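Local coordinates for glycoside hydrolase family 5 (Aspergillus oryzae, PDB 6LA0), which acts as a secreted rutinosidase of glycoside hydrolase family 5, and is also predicted to release glucose from the non-reducing ends of 1,3-beta-glucans, at residues I168-I172 and R225-V229; N190-D194 and Q238-K242; R312-V316 and Y357-Y363. All blocks are in the same frame, centred on the assembly; numbering follows the deposited sequence.

Contact 1 of 3, residues I168-I172 and R225-V229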
loop_
_atom_site.group_PDB
_atom_site.type_symbol
_atom_site.label_atom_id
_atom_site.label_comp_id
_atom_site.label_asym_id
_atom_site.label_seq_id
_atom_site.Cartn_x
_atom_site.Cartn_y
_atom_site.Cartn_z
ATOM N N ILE A 168 13.833 6.450 6.482
ATOM C CA ILE A 168 13.536 7.416 5.427
ATOM C C ILE A 168 14.818 7.917 4.760
ATOM O O ILE A 168 14.852 8.111 3.539
ATOM C CB ILE A 168 12.685 8.571 5.996
ATOM C CG1 ILE A 168 11.307 8.045 6.418
ATOM C CG2 ILE A 168 12.550 9.722 4.983
ATOM C CD1 ILE A 168 10.686 7.071 5.425
ATOM N N ASP A 169 15.889 8.130 5.541
ATOM C CA ASP A 169 17.185 8.483 4.961
ATOM C C ASP A 169 17.619 7.461 3.916
ATOM O O ASP A 169 18.156 7.823 2.860
ATOM C CB ASP A 169 18.258 8.568 6.054
ATOM C CG ASP A 169 18.169 9.843 6.894
ATOM O OD1 ASP A 169 17.430 10.787 6.525
ATOM O OD2 ASP A 169 18.849 9.892 7.947
ATOM N N ALA A 170 17.400 6.176 4.204
ATOM C CA ALA A 170 17.768 5.111 3.273
ATOM C C ALA A 170 16.888 5.113 2.025
ATOM O O ALA A 170 17.387 4.895 0.913
ATOM C CB ALA A 170 17.690 3.753 3.977
ATOM N N VAL A 171 15.578 5.353 2.179
ATOM C CA VAL A 171 14.715 5.449 1.002
ATOM C C VAL A 171 15.129 6.632 0.136
ATOM O O VAL A 171 15.199 6.521 -1.097
ATOM C CB VAL A 171 13.237 5.537 1.424
ATOM C CG1 VAL A 171 12.324 5.820 0.204
ATOM C CG2 VAL A 171 12.815 4.266 2.167
ATOM N N ILE A 172 15.404 7.783 0.767
ATOM C CA ILE A 172 15.801 8.974 0.015
ATOM C C ILE A 172 17.015 8.670 -0.850
ATOM O O ILE A 172 17.060 9.016 -2.039
ATOM C CB ILE A 172 16.077 10.153 0.969
ATOM C CG1 ILE A 172 14.778 10.669 1.598
ATOM C CG2 ILE A 172 16.769 11.273 0.222
ATOM C CD1 ILE A 172 15.004 11.638 2.765
ATOM N N ARG A 225 12.735 16.394 5.894
ATOM C CA ARG A 225 13.963 15.662 5.583
ATOM C C ARG A 225 14.079 15.397 4.091
ATOM O O ARG A 225 15.154 15.575 3.510
ATOM C CB ARG A 225 14.031 14.353 6.370
ATOM C CG ARG A 225 15.352 13.583 6.191
ATOM C CD ARG A 225 16.579 14.363 6.744
ATOM N NE ARG A 225 16.463 14.626 8.179
ATOM C CZ ARG A 225 16.690 13.726 9.135
ATOM N NH1 ARG A 225 17.062 12.493 8.817
ATOM N NH2 ARG A 225 16.547 14.059 10.414
ATOM N N VAL A 226 12.975 15.005 3.443
ATOM C CA VAL A 226 13.013 14.754 2.006
ATOM C C VAL A 226 13.307 16.043 1.257
ATOM O O VAL A 226 14.163 16.078 0.366
ATOM C CB VAL A 226 11.693 14.116 1.516
ATOM C CG1 VAL A 226 11.707 13.975 -0.010
ATOM C CG2 VAL A 226 11.444 12.742 2.174
ATOM N N ALA A 227 12.581 17.118 1.594
ATOM C CA ALA A 227 12.752 18.391 0.898
ATOM C C ALA A 227 14.147 18.969 1.107
ATOM O O ALA A 227 14.660 19.681 0.235
ATOM C CB ALA A 227 11.684 19.401 1.356
ATOM N N SER A 228 14.784 18.674 2.240
ATOM C CA SER A 228 16.144 19.160 2.448
ATOM C C SER A 228 17.135 18.516 1.486
ATOM O O SER A 228 18.189 19.103 1.224
ATOM C CB SER A 228 16.582 18.924 3.896
ATOM O OG SER A 228 17.023 17.585 4.104
ATOM N N VAL A 229 16.823 17.343 0.939
ATOM C CA VAL A 229 17.680 16.699 -0.051
ATOM C C VAL A 229 17.214 16.985 -1.471
ATOM O O VAL A 229 18.017 17.319 -2.338
ATOM C CB VAL A 229 17.771 15.178 0.209
ATOM C CG1 VAL A 229 18.576 14.508 -0.895
ATOM C CG2 VAL A 229 18.396 14.918 1.556
HETATM O O HOH W 1 18.269 10.375 10.664
#
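Two neighbouring outer helices of the family 5 TIM barrel, 158-176 and 209-229, run side by side here; their short segments approach to 10.5 Å between axes and cross at -33°. The apolar part centres on Ile172, which points at the facing helix: its CD1 lies 3.8 Å from CG2 of Val226 and 4.0 Å from CG of Arg225, while its CG2 meets CG1 of Val229 at 3.9 Å. Ile168 CG2 adds a looser touch on Val226 CG2 at 4.3 Å. On the inner side Ile172 also rests on Ile186 of strand 184-187, which ties helix 158-176 to the barrel wall. The polar part is a salt bridge, with Arg225 NH1 donating to Asp169 OD1 at 2.9 Å; water 1 reinforces it, giving a hydrogen to Asp169 OD2 (2.8 Å) and accepting one from Arg225 NH1 (3.1 Å). The aliphatic stem of Arg225 thus extends the greasy seam while its charged tip ends in a hydrated ion pair at the border: burial and a directional bond in one contact.

Contact 2 of 3, residues N190-D194 and Q238-K242; sequences NEPTD and QGSFK
This contact joins two loops at the C-terminal ends of neighbouring TIM-barrel strands, 184-187 and 235-237, where clan members carry their active site. The Asn-Glu-Pro sequence of 190-192 is that of the family 5 acid/base position, so Glu191 probably has this role; its OE2 bonds His262 ND1, and Glu298 of strand 294-303 lies beside it. Neither segment is regular. Their end-to-end directions differ by 33°, with CA atoms 5.5 Å apart at Asn190-Gln238 and 4.5 Å at Glu191-Ser240. Gln238, the most covered residue, leads into an inverse gamma turn centred on Gly239, followed by a type II' turn from Gly239 to Lys242 with Ser240 at phi/psi 52/-139. With chi1 t and chi2 m, Gln238 curls so that OE1 accepts Glu191 N at 2.7 Å and NE2 reaches Ser240 O at 3.1 Å; NE2 also bonds Asp260 O. Glu191 sits in left-handed backbone space (43/60), and its m, t side chain extends past Gln238, with Glu191 CG 3.3 Å from Gln238 OE1. Phe241 (chi1 m) brings CZ to 3.6 Å from Glu191 CD and meets CG2 of Thr193 at its ring edge, CE2 being 3.8 Å away; Phe201 stacks on it edge-to-face. Farther along, a short hydrogen bond runs from Ser240 OG to Pro192 O, 2.5 Å.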
loop_
_atom_site.group_PDB
_atom_site.type_symbol
_atom_site.label_atom_id
_atom_site.label_comp_id
_atom_site.label_asym_id
_atom_site.label_seq_id
_atom_site.Cartn_x
_atom_site.Cartn_y
_atom_site.Cartn_z
ATOM N N ASN A 190 2.052 3.602 6.666
ATOM C CA ASN A 190 0.835 2.990 6.144
ATOM C C ASN A 190 -0.085 2.633 7.301
ATOM O O ASN A 190 0.339 1.955 8.242
ATOM C CB ASN A 190 1.152 1.733 5.323
ATOM C CG ASN A 190 -0.096 1.028 4.836
ATOM O OD1 ASN A 190 -0.730 1.457 3.869
ATOM N ND2 ASN A 190 -0.473 -0.045 5.518
ATOM N N GLU A 191 -1.334 3.108 7.221
ATOM C CA GLU A 191 -2.425 2.820 8.154
ATOM C C GLU A 191 -2.043 2.838 9.642
ATOM O O GLU A 191 -2.259 1.851 10.352
ATOM C CB GLU A 191 -3.109 1.508 7.782
ATOM C CG GLU A 191 -3.746 1.553 6.398
ATOM C CD GLU A 191 -4.507 0.277 6.030
ATOM O OE1 GLU A 191 -4.456 -0.694 6.824
ATOM O OE2 GLU A 191 -5.160 0.249 4.951
ATOM N N PRO A 192 -1.549 3.970 10.156
ATOM C CA PRO A 192 -1.304 4.060 11.605
ATOM C C PRO A 192 -2.615 4.160 12.377
ATOM O O PRO A 192 -3.444 5.033 12.106
ATOM C CB PRO A 192 -0.470 5.340 11.744
ATOM C CG PRO A 192 -0.929 6.192 10.584
ATOM C CD PRO A 192 -1.122 5.196 9.454
ATOM N N THR A 193 -2.799 3.261 13.347
ATOM C CA THR A 193 -3.946 3.317 14.248
ATOM C C THR A 193 -3.496 2.979 15.665
ATOM O O THR A 193 -2.571 2.186 15.860
ATOM C CB THR A 193 -5.072 2.343 13.840
ATOM O OG1 THR A 193 -4.594 0.995 13.902
ATOM C CG2 THR A 193 -5.570 2.634 12.434
ATOM N N ASP A 194 -4.173 3.571 16.663
ATOM C CA ASP A 194 -3.924 3.210 18.055
ATOM C C ASP A 194 -5.155 2.734 18.826
ATOM O O ASP A 194 -5.036 2.461 20.023
ATOM C CB ASP A 194 -3.260 4.388 18.811
ATOM C CG ASP A 194 -4.146 5.632 18.885
ATOM O OD1 ASP A 194 -5.250 5.652 18.302
ATOM O OD2 ASP A 194 -3.720 6.601 19.536
ATOM N N GLN A 238 -0.327 8.555 4.026
ATOM C CA GLN A 238 -1.446 7.670 4.341
ATOM C C GLN A 238 -1.928 8.079 5.725
ATOM O O GLN A 238 -1.456 7.573 6.742
ATOM C CB GLN A 238 -1.014 6.209 4.295
ATOM C CG GLN A 238 -2.138 5.226 3.910
ATOM C CD GLN A 238 -3.282 5.252 4.899
ATOM O OE1 GLN A 238 -3.140 4.789 6.020
ATOM N NE2 GLN A 238 -4.420 5.820 4.497
ATOM N N GLY A 239 -2.848 9.050 5.767
ATOM C CA GLY A 239 -3.234 9.658 7.025
ATOM C C GLY A 239 -4.269 8.847 7.778
ATOM O O GLY A 239 -5.333 9.370 8.133
ATOM N N SER A 240 -3.958 7.570 8.021
ATOM C CA SER A 240 -4.838 6.624 8.703
ATOM C C SER A 240 -6.187 6.672 7.994
ATOM O O SER A 240 -6.229 6.773 6.763
ATOM C CB SER A 240 -4.929 6.966 10.197
ATOM O OG SER A 240 -5.530 5.934 10.966
ATOM N N PHE A 241 -7.292 6.651 8.731
ATOM C CA PHE A 241 -8.598 6.667 8.090
ATOM C C PHE A 241 -9.364 7.968 8.337
ATOM O O PHE A 241 -10.597 7.981 8.327
ATOM C CB PHE A 241 -9.393 5.438 8.518
ATOM C CG PHE A 241 -8.653 4.143 8.270
ATOM C CD1 PHE A 241 -8.634 3.573 7.006
ATOM C CD2 PHE A 241 -7.960 3.511 9.294
ATOM C CE1 PHE A 241 -7.945 2.368 6.768
ATOM C CE2 PHE A 241 -7.272 2.312 9.065
ATOM C CZ PHE A 241 -7.264 1.749 7.801
ATOM N N LYS A 242 -8.640 9.076 8.531
ATOM C CA LYS A 242 -9.251 10.396 8.567
ATOM C C LYS A 242 -9.498 10.925 7.154
ATOM O O LYS A 242 -8.847 10.502 6.194
ATOM C CB LYS A 242 -8.346 11.375 9.305
ATOM C CG LYS A 242 -7.809 10.895 10.629
ATOM C CD LYS A 242 -8.889 10.717 11.666
ATOM C CE LYS A 242 -8.317 10.925 13.058
ATOM N NZ LYS A 242 -9.357 10.752 14.108
#

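Contact 3 of 3, residues R312-V316 and Y357-Y363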
loop_
_atom_site.group_PDB
_atom_site.type_symbol
_atom_site.label_atom_id
_atom_site.label_comp_id
_atom_site.label_asym_id
_atom_site.label_seq_id
_atom_site.Cartn_x
_atom_site.Cartn_y
_atom_site.Cartn_z
ATOM N N ARG A 312 -18.172 -8.690 -11.788
ATOM C CA ARG A 312 -16.812 -8.247 -11.490
ATOM C C ARG A 312 -16.310 -7.231 -12.508
ATOM O O ARG A 312 -15.664 -6.238 -12.141
ATOM C CB ARG A 312 -15.860 -9.440 -11.429
ATOM C CG ARG A 312 -16.118 -10.347 -10.241
ATOM C CD ARG A 312 -15.210 -11.579 -10.265
ATOM N NE ARG A 312 -15.524 -12.484 -11.368
ATOM C CZ ARG A 312 -14.826 -13.581 -11.645
ATOM N NH1 ARG A 312 -13.782 -13.905 -10.892
ATOM N NH2 ARG A 312 -15.176 -14.353 -12.666
ATOM N N GLU A 313 -16.578 -7.463 -13.794
ATOM C CA GLU A 313 -16.074 -6.544 -14.809
ATOM C C GLU A 313 -16.706 -5.162 -14.655
ATOM O O GLU A 313 -16.009 -4.132 -14.690
ATOM C CB GLU A 313 -16.330 -7.109 -16.206
ATOM C CG GLU A 313 -15.844 -6.183 -17.309
ATOM C CD GLU A 313 -16.169 -6.693 -18.690
ATOM O OE1 GLU A 313 -17.240 -7.331 -18.856
ATOM O OE2 GLU A 313 -15.356 -6.437 -19.612
ATOM N N ARG A 314 -18.029 -5.117 -14.472
ATOM C CA ARG A 314 -18.704 -3.831 -14.319
ATOM C C ARG A 314 -18.185 -3.089 -13.094
ATOM O O ARG A 314 -17.882 -1.886 -13.160
ATOM C CB ARG A 314 -20.226 -4.042 -14.236
ATOM C CG ARG A 314 -21.028 -2.737 -14.063
ATOM C CD ARG A 314 -22.427 -2.966 -13.503
ATOM N NE ARG A 314 -22.427 -3.239 -12.061
ATOM C CZ ARG A 314 -23.525 -3.360 -11.317
ATOM N NH1 ARG A 314 -24.729 -3.189 -11.860
ATOM N NH2 ARG A 314 -23.426 -3.622 -10.017
ATOM N N ASN A 315 -17.997 -3.810 -11.984
ATOM C CA ASN A 315 -17.668 -3.165 -10.718
ATOM C C ASN A 315 -16.217 -2.668 -10.674
ATOM O O ASN A 315 -15.962 -1.556 -10.190
ATOM C CB ASN A 315 -17.971 -4.125 -9.561
ATOM C CG ASN A 315 -19.475 -4.363 -9.363
ATOM O OD1 ASN A 315 -20.324 -3.571 -9.807
ATOM N ND2 ASN A 315 -19.810 -5.452 -8.678
ATOM N N VAL A 316 -15.246 -3.454 -11.161
ATOM C CA VAL A 316 -13.869 -2.952 -11.160
ATOM C C VAL A 316 -13.755 -1.751 -12.091
ATOM O O VAL A 316 -13.059 -0.772 -11.784
ATOM C CB VAL A 316 -12.850 -4.065 -11.516
ATOM C CG1 VAL A 316 -12.951 -4.494 -12.978
ATOM C CG2 VAL A 316 -11.422 -3.590 -11.229
ATOM N N TYR A 357 -6.563 -11.811 -13.021
ATOM C CA TYR A 357 -7.715 -12.431 -13.669
ATOM C C TYR A 357 -8.498 -11.413 -14.495
ATOM O O TYR A 357 -8.941 -11.722 -15.610
ATOM C CB TYR A 357 -8.597 -13.094 -12.614
ATOM C CG TYR A 357 -9.812 -13.786 -13.192
ATOM C CD1 TYR A 357 -10.982 -13.079 -13.447
ATOM C CD2 TYR A 357 -9.790 -15.144 -13.484
ATOM C CE1 TYR A 357 -12.087 -13.696 -13.977
ATOM C CE2 TYR A 357 -10.917 -15.776 -14.016
ATOM C CZ TYR A 357 -12.052 -15.044 -14.260
ATOM O OH TYR A 357 -13.179 -15.663 -14.787
ATOM N N PHE A 358 -8.672 -10.193 -13.967
ATOM C CA PHE A 358 -9.346 -9.144 -14.734
ATOM C C PHE A 358 -8.612 -8.872 -16.043
ATOM O O PHE A 358 -9.237 -8.697 -17.096
ATOM C CB PHE A 358 -9.428 -7.838 -13.937
ATOM C CG PHE A 358 -10.035 -7.966 -12.571
ATOM C CD1 PHE A 358 -10.914 -8.986 -12.263
ATOM C CD2 PHE A 358 -9.725 -7.027 -11.586
ATOM C CE1 PHE A 358 -11.484 -9.080 -10.998
ATOM C CE2 PHE A 358 -10.273 -7.118 -10.318
ATOM C CZ PHE A 358 -11.153 -8.149 -10.022
ATOM N N ILE A 359 -7.276 -8.819 -15.988
ATOM C CA ILE A 359 -6.477 -8.614 -17.194
ATOM C C ILE A 359 -6.659 -9.780 -18.154
ATOM O O ILE A 359 -6.843 -9.589 -19.362
ATOM C CB ILE A 359 -4.989 -8.449 -16.827
ATOM C CG1 ILE A 359 -4.704 -7.080 -16.181
ATOM C CG2 ILE A 359 -4.103 -8.674 -18.060
ATOM C CD1 ILE A 359 -3.236 -6.934 -15.795
ATOM N N ASP A 360 -6.550 -11.011 -17.634
ATOM C CA ASP A 360 -6.552 -12.195 -18.491
ATOM C C ASP A 360 -7.901 -12.431 -19.165
ATOM O O ASP A 360 -7.952 -13.061 -20.223
ATOM C CB ASP A 360 -6.170 -13.440 -17.685
ATOM C CG ASP A 360 -4.686 -13.531 -17.393
ATOM O OD1 ASP A 360 -3.879 -12.817 -18.039
ATOM O OD2 ASP A 360 -4.327 -14.332 -16.506
ATOM N N HIS A 361 -8.992 -11.928 -18.600
ATOM C CA HIS A 361 -10.307 -12.152 -19.182
ATOM C C HIS A 361 -10.878 -10.893 -19.821
ATOM O O HIS A 361 -12.085 -10.807 -20.051
ATOM C CB HIS A 361 -11.232 -12.752 -18.123
ATOM C CG HIS A 361 -10.790 -14.118 -17.686
ATOM N ND1 HIS A 361 -11.429 -15.276 -18.080
ATOM C CD2 HIS A 361 -9.720 -14.511 -16.955
ATOM C CE1 HIS A 361 -10.792 -16.320 -17.579
ATOM N NE2 HIS A 361 -9.752 -15.883 -16.891
ATOM N N GLY A 362 -10.014 -9.924 -20.129
ATOM C CA GLY A 362 -10.364 -8.790 -20.960
ATOM C C GLY A 362 -11.131 -7.674 -20.292
ATOM O O GLY A 362 -11.756 -6.870 -20.990
ATOM N N TYR A 363 -11.112 -7.592 -18.960
ATOM C CA TYR A 363 -11.861 -6.547 -18.274
ATOM C C TYR A 363 -11.174 -5.182 -18.324
ATOM O O TYR A 363 -11.853 -4.156 -18.170
ATOM C CB TYR A 363 -12.071 -6.910 -16.799
ATOM C CG TYR A 363 -12.832 -8.187 -16.495
ATOM C CD1 TYR A 363 -13.376 -8.983 -17.504
ATOM C CD2 TYR A 363 -13.017 -8.588 -15.181
ATOM C CE1 TYR A 363 -14.081 -10.158 -17.191
ATOM C CE2 TYR A 363 -13.715 -9.744 -14.866
ATOM C CZ TYR A 363 -14.242 -10.526 -15.868
ATOM O OH TYR A 363 -14.932 -11.677 -15.524
HETATM O O HOH W 2 -17.411 -10.400 -14.761
#
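This contact packs the first turn of helix 312-326 against the C-terminal end of helix 355-360, on the outside of the TIM barrel; the two helices follow strands 294-303 and 329-332. A Schellman motif finishes the second helix: Tyr363 N bonds Phe358 O at 2.9 Å and Gly362 N bonds Ile359 O at 3.3 Å, with Gly362 at positive phi. The reversal swings Tyr363 against Glu313, whose CB sits over the ring face in a CH-pi contact, 3.6 Å from the centroid. Toward the barrel, Val316 CG2 packs on Phe358 CE2 at 3.8 Å, beside Ile301 and Trp299 of strand 294-303. Arg312, buried between the segments, reaches Tyr357: CE1 of that ring lies over one face of its guanidinium, and Arg312 NH2 makes a weak hydrogen bond to Tyr357 OH at 3.2 Å, while NE and NH1 are held by the carbonyls of Phe309 and Asp351. Water 2 bridges the two segments, 3.2 Å from Glu313 N, which donates to it, and 2.9 Å from Tyr363 OH.

From the N terminus, helix 158-176 opens contact 1, and strand 184-187 then leads into the loop that opens contact 2. Helix 209-229 closes contact 1, and the loop after strand 235-237 closes contact 2. The two therefore cross: their spans overlap through the loop after strand 184-187 and helix 209-229, tying the barrel's outer helices in one case and its C-terminal strand ends in the other. The centres of contacts 1 and 2 lie 21 Å apart, their nearest atoms about 9 Å. Contact 3 follows in series: helix 312-326 opens it, and the end of helix 355-360 closes the excursion through strand 329-332, tying the last barrel helices on the opposite side of the chain's centre.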